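Local atomic coordinates of putative sortase (PDB entry 2W1J), a protein that probably catalyses the transpeptidation that joins pilin subunits covalently into the pilus fibre, as a class C sortase of the pneumococcal cell surface. Residues N37-D42 with T158-L163; V69-I74 with K122-L127; H109-A114 with T173-T178; E143-Q148 with G191-Y196; D150-I155 with H185-R190. All blocks are in the same frame, centred on the assembly; numbering follows the deposited sequence.

Contact 1: N37-D42 with T158-L163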
# COMPACT_ATOMS: atom_id res chain seq x y z
N ASN A 37 1.82 15.49 -4.28
CA ASN A 37 1.71 14.19 -4.96
C ASN A 37 2.88 14.01 -5.93
O ASN A 37 2.72 14.08 -7.15
CB ASN A 37 0.35 14.10 -5.67
CG ASN A 37 0.03 12.72 -6.23
OD1 ASN A 37 -0.67 12.61 -7.23
ND2 ASN A 37 0.50 11.66 -5.56
N VAL A 38 4.05 13.79 -5.35
CA VAL A 38 5.28 13.59 -6.10
C VAL A 38 5.94 12.33 -5.56
O VAL A 38 6.22 12.23 -4.37
CB VAL A 38 6.24 14.79 -5.95
CG1 VAL A 38 7.57 14.50 -6.64
CG2 VAL A 38 5.59 16.05 -6.52
N VAL A 39 6.17 11.36 -6.44
CA VAL A 39 6.65 10.08 -5.98
C VAL A 39 8.08 10.20 -5.49
O VAL A 39 8.96 10.74 -6.17
CB VAL A 39 6.52 8.99 -7.05
CG1 VAL A 39 7.36 7.77 -6.68
CG2 VAL A 39 5.06 8.60 -7.19
N SER A 40 8.30 9.71 -4.27
CA SER A 40 9.59 9.82 -3.62
C SER A 40 10.72 9.25 -4.48
O SER A 40 11.76 9.88 -4.64
CB SER A 40 9.53 9.10 -2.26
OG SER A 40 8.86 7.86 -2.38
N GLY A 41 10.50 8.08 -5.05
CA GLY A 41 11.52 7.44 -5.88
C GLY A 41 11.21 5.97 -6.14
O GLY A 41 10.20 5.45 -5.65
N ASP A 42 12.06 5.30 -6.90
CA ASP A 42 11.94 3.86 -7.13
C ASP A 42 12.41 3.13 -5.88
O ASP A 42 13.58 3.24 -5.51
CB ASP A 42 12.79 3.44 -8.34
CG ASP A 42 12.86 1.93 -8.52
OD1 ASP A 42 11.86 1.24 -8.24
OD2 ASP A 42 13.90 1.45 -9.00
N THR A 158 11.49 4.21 -13.35
CA THR A 158 11.41 5.62 -12.97
C THR A 158 10.25 6.38 -13.61
O THR A 158 10.18 7.61 -13.52
CB THR A 158 12.72 6.37 -13.26
OG1 THR A 158 13.09 6.17 -14.63
CG2 THR A 158 13.83 5.86 -12.35
N ASN A 159 9.36 5.64 -14.26
CA ASN A 159 8.15 6.23 -14.81
C ASN A 159 7.05 6.16 -13.75
O ASN A 159 6.54 5.08 -13.45
CB ASN A 159 7.71 5.47 -16.06
CG ASN A 159 6.35 5.91 -16.56
OD1 ASN A 159 5.83 6.95 -16.16
ND2 ASN A 159 5.76 5.12 -17.45
N PHE A 160 6.71 7.31 -13.17
CA PHE A 160 5.74 7.35 -12.08
C PHE A 160 4.36 7.84 -12.51
O PHE A 160 3.47 8.01 -11.67
CB PHE A 160 6.26 8.24 -10.95
CG PHE A 160 7.63 7.87 -10.46
CD1 PHE A 160 7.97 6.54 -10.27
CD2 PHE A 160 8.58 8.84 -10.19
CE1 PHE A 160 9.23 6.18 -9.82
CE2 PHE A 160 9.84 8.49 -9.74
CZ PHE A 160 10.16 7.16 -9.55
N ASP A 161 4.16 8.04 -13.81
CA ASP A 161 2.92 8.64 -14.31
C ASP A 161 1.68 7.87 -13.83
O ASP A 161 0.65 8.46 -13.50
CB ASP A 161 2.91 8.67 -15.84
CG ASP A 161 3.91 9.67 -16.43
OD1 ASP A 161 4.50 10.45 -15.66
OD2 ASP A 161 4.09 9.65 -17.66
N ASP A 162 1.78 6.54 -13.80
CA ASP A 162 0.63 5.70 -13.49
C ASP A 162 0.43 5.54 -11.99
O ASP A 162 -0.45 4.77 -11.58
CB ASP A 162 0.81 4.33 -14.12
CG ASP A 162 1.04 4.41 -15.61
OD1 ASP A 162 0.09 4.81 -16.32
OD2 ASP A 162 2.15 4.10 -16.06
N LEU A 163 1.26 6.21 -11.19
CA LEU A 163 1.21 6.11 -9.73
C LEU A 163 0.62 7.35 -9.09
O LEU A 163 0.51 7.42 -7.86
CB LEU A 163 2.62 5.89 -9.18
CG LEU A 163 3.32 4.63 -9.70
CD1 LEU A 163 4.71 4.52 -9.08
CD2 LEU A 163 2.50 3.39 -9.41
O HOH W 1 -0.53 8.95 -5.89
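Two irregular chain segments, 37-42 and 158-163, run past one another without a direct hydrogen bond, nearest at the pairs Val39-Phe160 and Asp42-Thr158. Val39 carries the packing. With its CG1 anti to the backbone N (chi1 165°), it lays this methyl over the middle of the Phe160 ring, 3.7 Å from the centroid, a CH-pi contact almost on the ring normal. The other face of the ring carries the carbonyl Thr158 O, so Phe160 is clamped between a methyl and a backbone oxygen. Val39 CG2 turns the other way and meets Leu163 CB at 4.2 Å. At one end, a water accepts from Asn37 ND2 and donates to Leu163 O, bridging the two loops. An Asx turn, with Asn159 OD1 accepting from Asp161 N, shapes 158-163 beside the ring. At the other end the Asp42 carboxylate forms a salt bridge with Arg186. Segment 37-42, closing with the Asp of an Asp-Pro-Trp sequence, probably belongs to the lid that covers the active-site groove in class C sortases.

Contact 2: V69-I74 with K122-L127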
# COMPACT_ATOMS: atom_id res chain seq x y z
N VAL A 69 -2.63 -5.28 3.77
CA VAL A 69 -3.22 -5.52 2.46
C VAL A 69 -3.50 -7.01 2.31
O VAL A 69 -2.59 -7.84 2.43
CB VAL A 69 -2.32 -4.99 1.31
CG1 VAL A 69 -0.91 -5.59 1.37
CG2 VAL A 69 -2.98 -5.20 -0.04
N GLU A 70 -4.76 -7.33 2.06
CA GLU A 70 -5.24 -8.70 2.01
C GLU A 70 -5.67 -9.02 0.58
O GLU A 70 -6.51 -8.30 0.00
CB GLU A 70 -6.43 -8.84 2.97
CG GLU A 70 -6.98 -10.25 3.05
CD GLU A 70 -8.31 -10.33 3.78
OE1 GLU A 70 -8.87 -9.28 4.16
OE2 GLU A 70 -8.80 -11.47 3.97
N ILE A 71 -5.11 -10.08 0.01
CA ILE A 71 -5.45 -10.46 -1.36
C ILE A 71 -5.83 -11.94 -1.32
O ILE A 71 -4.99 -12.82 -1.52
CB ILE A 71 -4.29 -10.22 -2.34
CG1 ILE A 71 -3.56 -8.90 -2.06
CG2 ILE A 71 -4.80 -10.32 -3.78
CD1 ILE A 71 -2.29 -8.72 -2.87
N PRO A 72 -7.09 -12.23 -1.01
CA PRO A 72 -7.48 -13.61 -0.71
C PRO A 72 -7.17 -14.60 -1.83
O PRO A 72 -6.78 -15.74 -1.55
CB PRO A 72 -8.99 -13.49 -0.47
CG PRO A 72 -9.16 -12.12 0.08
CD PRO A 72 -8.17 -11.27 -0.68
N VAL A 73 -7.31 -14.20 -3.08
CA VAL A 73 -7.21 -15.16 -4.17
C VAL A 73 -5.79 -15.72 -4.31
O VAL A 73 -5.60 -16.82 -4.83
CB VAL A 73 -7.75 -14.56 -5.50
CG1 VAL A 73 -6.84 -13.45 -6.01
CG2 VAL A 73 -7.98 -15.63 -6.54
N ILE A 74 -4.78 -14.99 -3.83
CA ILE A 74 -3.40 -15.50 -3.80
C ILE A 74 -2.87 -15.66 -2.37
O ILE A 74 -1.66 -15.76 -2.15
CB ILE A 74 -2.44 -14.62 -4.63
CG1 ILE A 74 -2.52 -13.15 -4.20
CG2 ILE A 74 -2.73 -14.78 -6.12
CD1 ILE A 74 -1.42 -12.29 -4.82
N LYS A 122 7.17 -14.90 0.49
CA LYS A 122 6.60 -14.72 -0.84
C LYS A 122 6.23 -13.27 -1.16
O LYS A 122 6.30 -12.86 -2.31
CB LYS A 122 5.42 -15.67 -1.08
CG LYS A 122 4.24 -15.44 -0.18
CD LYS A 122 3.17 -16.51 -0.36
CE LYS A 122 1.85 -16.04 0.21
NZ LYS A 122 0.79 -17.09 0.07
N MET A 123 5.91 -12.48 -0.13
CA MET A 123 5.54 -11.07 -0.34
C MET A 123 4.58 -10.94 -1.53
O MET A 123 3.50 -11.54 -1.49
CB MET A 123 6.79 -10.19 -0.48
CG MET A 123 7.75 -10.24 0.72
SD MET A 123 6.94 -9.82 2.28
CE MET A 123 8.39 -9.63 3.32
N PHE A 124 4.96 -10.18 -2.56
CA PHE A 124 4.08 -9.96 -3.73
C PHE A 124 4.46 -10.83 -4.94
O PHE A 124 4.11 -10.54 -6.08
CB PHE A 124 4.08 -8.48 -4.16
CG PHE A 124 3.13 -7.58 -3.39
CD1 PHE A 124 2.26 -8.05 -2.41
CD2 PHE A 124 3.10 -6.23 -3.70
CE1 PHE A 124 1.40 -7.17 -1.75
CE2 PHE A 124 2.26 -5.35 -3.06
CZ PHE A 124 1.40 -5.81 -2.08
N THR A 125 5.19 -11.92 -4.71
CA THR A 125 5.61 -12.78 -5.82
C THR A 125 4.45 -13.20 -6.72
O THR A 125 4.61 -13.25 -7.95
CB THR A 125 6.36 -14.02 -5.32
OG1 THR A 125 7.58 -13.60 -4.72
CG2 THR A 125 6.66 -14.99 -6.47
N ASP A 126 3.31 -13.52 -6.13
CA ASP A 126 2.18 -14.02 -6.91
C ASP A 126 1.29 -12.92 -7.49
O ASP A 126 0.21 -13.19 -8.00
CB ASP A 126 1.35 -15.01 -6.09
CG ASP A 126 2.03 -16.36 -5.91
OD1 ASP A 126 2.90 -16.73 -6.74
OD2 ASP A 126 1.69 -17.05 -4.93
N LEU A 127 1.75 -11.67 -7.44
CA LEU A 127 0.98 -10.59 -8.06
C LEU A 127 0.73 -10.85 -9.54
O LEU A 127 -0.28 -10.40 -10.09
CB LEU A 127 1.69 -9.25 -7.89
CG LEU A 127 0.88 -8.09 -7.33
CD1 LEU A 127 0.18 -8.40 -6.00
CD2 LEU A 127 1.75 -6.85 -7.20
O HOH W 2 0.96 -15.67 -2.74
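Strand 65-71 of the sortase beta-barrel runs into a short 3-10 turn, and Ile74 beyond it meets the loop 122-127. Ile74 gives the contact its largest share of surface. Its CG1 takes the crowded position between the backbone N and the carbonyl carbon (chi1 53°), which brings CD1 to 3.7 Å from Asp126 O. The two side chains lie alongside, pointing opposite ways, Ile74 CB 4.1 Å from Asp126 CB. A water donates to Ile74 O and to Asp126 OD2, while Asp126 OD1 is hydrogen-bonded to a glycerol, probably from the crystallisation liquor. Phe124 packs deeper in: Val69 CG1 reaches its ring edge, tip to tip, 4.2 Å from Phe124 CZ. The Ile71 side chain runs roughly perpendicular to that of Phe124, its CD1 near Phe124 CE1 and 4.0 Å from Leu127 CD1. Leu127 CD1 in turn lies off-centre over one face of Phe124, and Leu174 packs on Ile71, Phe124 and Leu127. The extended Lys122 chain carries NZ to a hydrogen bond with Asp75 O. A type II' beta turn, Lys122 to Thr125, shapes the loop, Lys122 O being gripped by Thr125 N and, at 2.8 Å on a lone pair, by Thr125 OG1.

Contact 3: H109-A114 with T173-T178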
# COMPACT_ATOMS: atom_id res chain seq x y z
N HIS A 109 -5.04 8.15 -4.54
CA HIS A 109 -4.30 7.02 -5.14
C HIS A 109 -3.14 6.66 -4.22
O HIS A 109 -2.13 7.37 -4.15
CB HIS A 109 -3.79 7.37 -6.53
CG HIS A 109 -3.26 6.19 -7.30
ND1 HIS A 109 -2.85 6.29 -8.61
CD2 HIS A 109 -3.12 4.88 -6.97
CE1 HIS A 109 -2.45 5.11 -9.04
NE2 HIS A 109 -2.61 4.23 -8.07
N ALA A 110 -3.32 5.56 -3.49
CA ALA A 110 -2.29 5.03 -2.61
C ALA A 110 -1.54 3.92 -3.33
O ALA A 110 -2.15 3.12 -4.04
CB ALA A 110 -2.93 4.47 -1.34
N VAL A 111 -0.23 3.87 -3.13
CA VAL A 111 0.60 2.83 -3.74
C VAL A 111 1.28 2.03 -2.64
O VAL A 111 1.87 2.59 -1.71
CB VAL A 111 1.62 3.42 -4.72
CG1 VAL A 111 2.49 2.32 -5.32
CG2 VAL A 111 0.90 4.20 -5.83
N ILE A 112 1.14 0.71 -2.72
CA ILE A 112 1.64 -0.23 -1.72
C ILE A 112 2.62 -1.17 -2.43
O ILE A 112 2.28 -1.74 -3.46
CB ILE A 112 0.49 -1.02 -1.06
CG1 ILE A 112 -0.50 -0.08 -0.36
CG2 ILE A 112 1.05 -2.07 -0.08
CD1 ILE A 112 -1.69 -0.78 0.23
N THR A 113 3.82 -1.28 -1.87
CA THR A 113 4.98 -1.90 -2.53
C THR A 113 5.44 -3.14 -1.77
O THR A 113 5.48 -3.13 -0.55
CB THR A 113 6.15 -0.90 -2.45
OG1 THR A 113 5.71 0.40 -2.85
CG2 THR A 113 7.33 -1.36 -3.29
N ALA A 114 5.84 -4.19 -2.49
CA ALA A 114 6.49 -5.32 -1.84
C ALA A 114 7.32 -6.11 -2.84
O ALA A 114 7.15 -5.96 -4.05
CB ALA A 114 5.46 -6.22 -1.14
N THR A 173 -2.77 1.05 -6.08
CA THR A 173 -1.90 0.24 -6.93
C THR A 173 -0.94 -0.56 -6.06
O THR A 173 -0.33 -0.03 -5.13
CB THR A 173 -1.13 1.11 -7.94
OG1 THR A 173 -2.07 1.70 -8.85
CG2 THR A 173 -0.10 0.30 -8.74
N LEU A 174 -0.85 -1.85 -6.38
CA LEU A 174 0.12 -2.76 -5.79
C LEU A 174 1.30 -2.86 -6.75
O LEU A 174 1.13 -3.14 -7.94
CB LEU A 174 -0.53 -4.12 -5.55
CG LEU A 174 -1.90 -4.06 -4.86
CD1 LEU A 174 -2.45 -5.47 -4.70
CD2 LEU A 174 -1.79 -3.39 -3.51
N LEU A 175 2.49 -2.57 -6.22
CA LEU A 175 3.70 -2.37 -7.01
C LEU A 175 4.76 -3.40 -6.64
O LEU A 175 5.08 -3.55 -5.46
CB LEU A 175 4.23 -0.96 -6.72
CG LEU A 175 5.61 -0.56 -7.24
CD1 LEU A 175 5.61 -0.58 -8.76
CD2 LEU A 175 6.02 0.82 -6.73
N THR A 176 5.33 -4.07 -7.64
CA THR A 176 6.45 -4.97 -7.40
C THR A 176 7.39 -4.97 -8.60
O THR A 176 7.14 -4.28 -9.58
CB THR A 176 5.96 -6.38 -7.02
OG1 THR A 176 7.04 -7.14 -6.48
CG2 THR A 176 5.37 -7.11 -8.22
N CYS A 177 8.47 -5.74 -8.51
CA CYS A 177 9.39 -5.85 -9.63
C CYS A 177 8.98 -6.97 -10.58
O CYS A 177 8.32 -7.94 -10.17
CB CYS A 177 10.82 -6.09 -9.14
SG CYS A 177 11.48 -4.68 -8.25
N THR A 178 9.38 -6.85 -11.84
CA THR A 178 9.00 -7.83 -12.85
C THR A 178 9.96 -7.67 -14.04
O THR A 178 10.66 -6.66 -14.12
CB THR A 178 7.53 -7.59 -13.26
OG1 THR A 178 6.91 -8.83 -13.62
CG2 THR A 178 7.40 -6.57 -14.37
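His109 NE2 and Thr173 OG1 form a short hydrogen bond of 2.7 Å, with the hydroxyl at the ring edge, where two strands of the sortase beta-barrel run parallel. The far nitrogen, His109 ND1, is held by Leu164 O, so the buried ring is pinned from both sides. At the other end Thr176 OG1 donates to Ala114 O, also at 2.7 Å. Between them four backbone bonds join the strands: Thr173 N to Ala110 O, Ile112 N to Thr173 O, Leu175 N to Ile112 O and Ala114 N to Leu175 O. Ile112 thus uses both its N and O to straddle Leu174, as a parallel pair requires. One face carries Val111, Thr113, Thr173 and Leu175, with Val111 CG1 4.0 Å from Leu175 CB; the other carries Ile112 and Leu174. Segment 173-178 of strand 170-178 contains the sequence Thr-Leu-Leu-Thr-Cys, matching the TLxTC signature of sortases, so Cys177 is probably the nucleophile. On the Ile112 face, Leu174 CD2 stops 4.1 Å from Ile112 CB.

Contact 4: E143-Q148 with G191-Y196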
# COMPACT_ATOMS: atom_id res chain seq x y z
N GLU A 143 -11.43 0.92 9.20
CA GLU A 143 -12.32 0.06 8.42
C GLU A 143 -11.54 -0.83 7.47
O GLU A 143 -10.31 -0.76 7.40
CB GLU A 143 -13.32 0.91 7.63
CG GLU A 143 -12.66 1.80 6.58
CD GLU A 143 -13.62 2.77 5.93
OE1 GLU A 143 -14.82 2.43 5.79
OE2 GLU A 143 -13.19 3.88 5.57
N VAL A 144 -12.27 -1.65 6.73
CA VAL A 144 -11.71 -2.42 5.63
C VAL A 144 -12.26 -1.84 4.34
O VAL A 144 -13.47 -1.62 4.22
CB VAL A 144 -12.11 -3.90 5.75
CG1 VAL A 144 -11.49 -4.71 4.62
CG2 VAL A 144 -11.67 -4.46 7.10
N MET A 145 -11.39 -1.56 3.38
CA MET A 145 -11.80 -1.01 2.08
C MET A 145 -11.57 -2.04 0.99
O MET A 145 -10.49 -2.62 0.90
CB MET A 145 -10.98 0.24 1.76
CG MET A 145 -11.07 1.31 2.84
SD MET A 145 -10.21 2.83 2.38
CE MET A 145 -8.52 2.24 2.22
N ALA A 146 -12.56 -2.22 0.12
CA ALA A 146 -12.46 -3.16 -0.98
C ALA A 146 -12.09 -2.46 -2.28
O ALA A 146 -12.62 -1.39 -2.60
CB ALA A 146 -13.78 -3.91 -1.15
N TYR A 147 -11.21 -3.12 -3.03
CA TYR A 147 -10.78 -2.66 -4.35
C TYR A 147 -10.91 -3.80 -5.36
O TYR A 147 -10.77 -4.97 -5.00
CB TYR A 147 -9.32 -2.16 -4.29
CG TYR A 147 -9.22 -0.84 -3.56
CD1 TYR A 147 -9.18 -0.78 -2.17
CD2 TYR A 147 -9.25 0.36 -4.28
CE1 TYR A 147 -9.15 0.46 -1.52
CE2 TYR A 147 -9.23 1.59 -3.63
CZ TYR A 147 -9.18 1.63 -2.25
OH TYR A 147 -9.17 2.85 -1.59
N GLN A 148 -11.15 -3.44 -6.62
CA GLN A 148 -11.29 -4.42 -7.69
C GLN A 148 -10.30 -4.08 -8.79
O GLN A 148 -10.27 -2.96 -9.30
CB GLN A 148 -12.72 -4.41 -8.21
CG GLN A 148 -12.97 -5.37 -9.35
CD GLN A 148 -14.41 -5.28 -9.82
OE1 GLN A 148 -15.33 -5.22 -9.01
NE2 GLN A 148 -14.61 -5.23 -11.13
N GLY A 191 -6.32 -1.31 -8.59
CA GLY A 191 -7.74 -1.54 -8.31
C GLY A 191 -8.48 -0.24 -8.05
O GLY A 191 -7.88 0.71 -7.53
N HIS A 192 -9.76 -0.20 -8.42
CA HIS A 192 -10.63 0.91 -8.02
C HIS A 192 -11.48 0.50 -6.84
O HIS A 192 -11.84 -0.66 -6.68
CB HIS A 192 -11.50 1.44 -9.18
CG HIS A 192 -12.41 0.41 -9.78
ND1 HIS A 192 -13.57 -0.03 -9.19
CD2 HIS A 192 -12.32 -0.23 -10.96
CE1 HIS A 192 -14.15 -0.93 -9.98
NE2 HIS A 192 -13.41 -1.07 -11.06
N ARG A 193 -11.83 1.50 -6.03
CA ARG A 193 -12.63 1.28 -4.84
C ARG A 193 -14.01 0.76 -5.24
O ARG A 193 -14.61 1.25 -6.22
CB ARG A 193 -12.75 2.60 -4.10
CG ARG A 193 -13.49 2.53 -2.78
CD ARG A 193 -12.66 1.91 -1.68
NE ARG A 193 -13.41 1.91 -0.41
CZ ARG A 193 -13.50 2.95 0.40
NH1 ARG A 193 -12.85 4.09 0.11
NH2 ARG A 193 -14.21 2.87 1.51
N ILE A 194 -14.54 -0.21 -4.49
CA ILE A 194 -15.91 -0.69 -4.68
C ILE A 194 -16.61 -0.74 -3.33
O ILE A 194 -15.97 -0.77 -2.28
CB ILE A 194 -15.95 -2.09 -5.34
CG1 ILE A 194 -15.25 -3.15 -4.47
CG2 ILE A 194 -15.36 -2.03 -6.74
CD1 ILE A 194 -15.42 -4.59 -4.98
N PRO A 195 -17.95 -0.78 -3.33
CA PRO A 195 -18.63 -0.81 -2.04
C PRO A 195 -18.35 -2.09 -1.26
O PRO A 195 -18.11 -3.16 -1.85
CB PRO A 195 -20.11 -0.72 -2.42
CG PRO A 195 -20.11 -0.00 -3.72
CD PRO A 195 -18.87 -0.50 -4.44
N TYR A 196 -18.37 -1.97 0.06
CA TYR A 196 -18.09 -3.08 0.95
C TYR A 196 -18.88 -2.86 2.22
O TYR A 196 -18.82 -1.79 2.81
CB TYR A 196 -16.60 -3.07 1.33
CG TYR A 196 -16.19 -4.14 2.32
CD1 TYR A 196 -15.94 -5.43 1.89
CD2 TYR A 196 -16.05 -3.85 3.67
CE1 TYR A 196 -15.56 -6.42 2.79
CE2 TYR A 196 -15.66 -4.84 4.58
CZ TYR A 196 -15.42 -6.12 4.12
OH TYR A 196 -15.04 -7.10 5.00
O HOH W 3 -14.55 4.94 3.50
O HOH W 4 -14.82 -0.45 0.16
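Strands 144-155 and 185-194, antiparallel neighbours in the sortase beta-barrel, pair through 143-148 and 191-196, most tightly round Tyr147 and Gln148. Gln148 and His192 exchange two backbone bonds, and the chains press so close that Gly191 CA stands 3.1 Å from Gln148 O. Arg193, CG anti to its backbone N and the chain bent at chi2 (75°), lays CD over one face of the Tyr147 ring, 3.5 Å from Tyr147 CZ, a CH-pi contact. The guanidinium then turns across Met145, whose CG lies over one face of it. Toward the surface the strands spread apart. Ile194 N still donates to Ala146 O at 2.9 Å, but a water takes over on the other side, accepting from Ala146 N and Arg193 NE and donating to Ile194 O. Glu143 OE2 and Arg193 NH2 stay 4.3 Å apart, too far for a salt bridge, and a second water links them. The exposed Tyr196 swings back over the strand, its CB 3.8 Å from Ala146 CB and its ring beside Val144. Asp170 of strand 170-178 hydrogen-bonds Tyr147 OH and forms a salt bridge with Arg193 NH1. Strand 135-139 borders 144-155 along its other edge, with Tyr137 and His139 packed on Val144.

Contact 5: D150-I155 with H185-R190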
# COMPACT_ATOMS: atom_id res chain seq x y z
N ASP A 150 -8.59 -3.34 -12.05
CA ASP A 150 -9.05 -2.90 -13.37
C ASP A 150 -7.96 -2.70 -14.41
O ASP A 150 -8.26 -2.51 -15.59
CB ASP A 150 -9.94 -1.65 -13.29
CG ASP A 150 -9.14 -0.35 -13.14
OD1 ASP A 150 -8.03 -0.38 -12.62
OD2 ASP A 150 -9.62 0.73 -13.58
N GLN A 151 -6.69 -2.75 -14.00
CA GLN A 151 -5.59 -2.48 -14.94
C GLN A 151 -4.32 -3.09 -14.37
O GLN A 151 -4.01 -2.88 -13.20
CB GLN A 151 -5.38 -0.99 -15.16
CG GLN A 151 -4.22 -0.65 -16.10
CD GLN A 151 -4.10 0.84 -16.35
OE1 GLN A 151 -4.76 1.40 -17.22
NE2 GLN A 151 -3.24 1.50 -15.57
N VAL A 152 -3.63 -3.88 -15.18
CA VAL A 152 -2.33 -4.43 -14.83
C VAL A 152 -1.37 -3.98 -15.92
O VAL A 152 -1.66 -4.13 -17.10
CB VAL A 152 -2.36 -5.96 -14.75
CG1 VAL A 152 -0.97 -6.50 -14.45
CG2 VAL A 152 -3.38 -6.41 -13.69
N LYS A 153 -0.24 -3.39 -15.53
CA LYS A 153 0.68 -2.94 -16.55
C LYS A 153 2.12 -3.04 -16.10
O LYS A 153 2.42 -3.13 -14.91
CB LYS A 153 0.34 -1.55 -17.07
CG LYS A 153 0.64 -0.44 -16.10
CD LYS A 153 0.13 0.91 -16.66
CE LYS A 153 0.92 1.38 -17.86
NZ LYS A 153 0.40 2.64 -18.45
N VAL A 154 3.01 -3.03 -17.09
CA VAL A 154 4.44 -3.08 -16.85
C VAL A 154 5.06 -1.74 -17.24
O VAL A 154 4.75 -1.18 -18.30
CB VAL A 154 5.09 -4.24 -17.63
CG1 VAL A 154 6.60 -4.24 -17.43
CG2 VAL A 154 4.48 -5.56 -17.19
N ILE A 155 5.91 -1.20 -16.36
CA ILE A 155 6.56 0.09 -16.60
C ILE A 155 8.06 -0.02 -16.37
O ILE A 155 8.54 -0.96 -15.72
CB ILE A 155 6.02 1.20 -15.63
CG1 ILE A 155 6.29 0.81 -14.18
CG2 ILE A 155 4.53 1.46 -15.86
CD1 ILE A 155 6.16 1.96 -13.16
N HIS A 185 11.94 -4.22 -14.66
CA HIS A 185 10.75 -3.39 -14.81
C HIS A 185 9.92 -3.48 -13.55
O HIS A 185 10.33 -4.12 -12.58
CB HIS A 185 9.98 -3.84 -16.05
CG HIS A 185 10.71 -3.57 -17.32
ND1 HIS A 185 11.72 -4.38 -17.78
CD2 HIS A 185 10.65 -2.52 -18.18
CE1 HIS A 185 12.21 -3.87 -18.90
NE2 HIS A 185 11.58 -2.74 -19.16
N ARG A 186 8.76 -2.83 -13.57
CA ARG A 186 7.86 -2.90 -12.42
C ARG A 186 6.47 -3.31 -12.90
O ARG A 186 6.04 -2.92 -14.00
CB ARG A 186 7.76 -1.55 -11.68
CG ARG A 186 9.12 -0.95 -11.31
CD ARG A 186 9.84 -1.76 -10.25
NE ARG A 186 11.17 -1.21 -9.94
CZ ARG A 186 12.33 -1.75 -10.29
NH1 ARG A 186 12.37 -2.86 -11.01
NH2 ARG A 186 13.46 -1.16 -9.93
N LEU A 187 5.81 -4.12 -12.09
CA LEU A 187 4.44 -4.56 -12.33
C LEU A 187 3.52 -3.73 -11.44
O LEU A 187 3.76 -3.62 -10.23
CB LEU A 187 4.30 -6.04 -11.97
CG LEU A 187 2.92 -6.67 -12.15
CD1 LEU A 187 2.58 -6.74 -13.61
CD2 LEU A 187 2.86 -8.06 -11.52
N LEU A 188 2.48 -3.17 -12.05
CA LEU A 188 1.49 -2.35 -11.36
C LEU A 188 0.14 -3.02 -11.47
O LEU A 188 -0.37 -3.18 -12.59
CB LEU A 188 1.37 -0.99 -12.04
CG LEU A 188 2.56 -0.05 -12.06
CD1 LEU A 188 2.18 1.32 -12.55
CD2 LEU A 188 3.25 0.02 -10.74
N VAL A 189 -0.44 -3.39 -10.34
CA VAL A 189 -1.78 -3.96 -10.33
C VAL A 189 -2.67 -2.91 -9.68
O VAL A 189 -2.57 -2.68 -8.47
CB VAL A 189 -1.81 -5.28 -9.56
CG1 VAL A 189 -3.24 -5.77 -9.41
CG2 VAL A 189 -0.94 -6.33 -10.28
N ARG A 190 -3.51 -2.26 -10.48
CA ARG A 190 -4.35 -1.17 -10.00
C ARG A 190 -5.76 -1.66 -9.75
O ARG A 190 -6.35 -2.31 -10.62
CB ARG A 190 -4.41 -0.03 -11.03
CG ARG A 190 -5.14 1.20 -10.52
CD ARG A 190 -5.23 2.26 -11.59
NE ARG A 190 -6.18 1.90 -12.64
CZ ARG A 190 -6.40 2.63 -13.72
NH1 ARG A 190 -5.67 3.71 -13.96
NH2 ARG A 190 -7.33 2.25 -14.59
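Strands 150-155 and 185-190 run antiparallel, 161° between their directions, as neighbours in the sortase beta-barrel. Hydrogen-bonded pairs at Lys153-Leu188 and Ile155-Arg186 are regular, but the start is distorted by a classic beta bulge: two residues, Asp150 and Gln151, stand opposite the single Arg190. Asp150 N donates to Arg190 O at 2.9 Å, whereas the bond from Gln151 N to that oxygen is weak. Val152, Val154, Leu187 and Val189 share one face, where Val152 CG1 meets Leu187 CD1 at 3.7 Å. On the other, Ile155 crosses Arg186 and Leu188 at about right angles, its CG1 3.7 Å from Arg186 CB. Arg186 bends at chi2, its end turning to Asp42, and its NH1 donates to His185 O. This arginine lies beside Cys177 and is probably the catalytic arginine of the family. Lys153 NZ forms a salt bridge with Asp162. The Gln151 amide stacks on one face of the Arg190 guanidinium, the planes 24° apart, and Tyr171 adds a cation-pi contact. Arg190 holds Asp150 in a side-on, two-nitrogen salt bridge, Arg190 NE 2.9 Å from Asp150 OD1 on its syn lone pair and in the guanidinium plane, NH2 reaching OD2 from above the carboxylate plane.

In the fold
From the N terminus, the helical region gives way to segment 37-42, which contact 1 ties to loop 158-163, closing a long loop. Contact 2, nested inside it, joins the end of strand 65-71 to loop 122-127. Contact 3 opens before contact 2 closes and crosses both, pairing strand 108-113 with 170-178 in the middle of the sheet. Contacts 4 and 5 share strands 144-155 and 185-194, contact 5 nested within contact 4; both follow contact 2 in series and cross contacts 1 and 3. Two salt bridges fasten contact 1 to contact 5, and Leu127 packs contact 2 on Leu187 and Val189. Cys177 and Arg186 bring contacts 3 and 5 together at the probable active site.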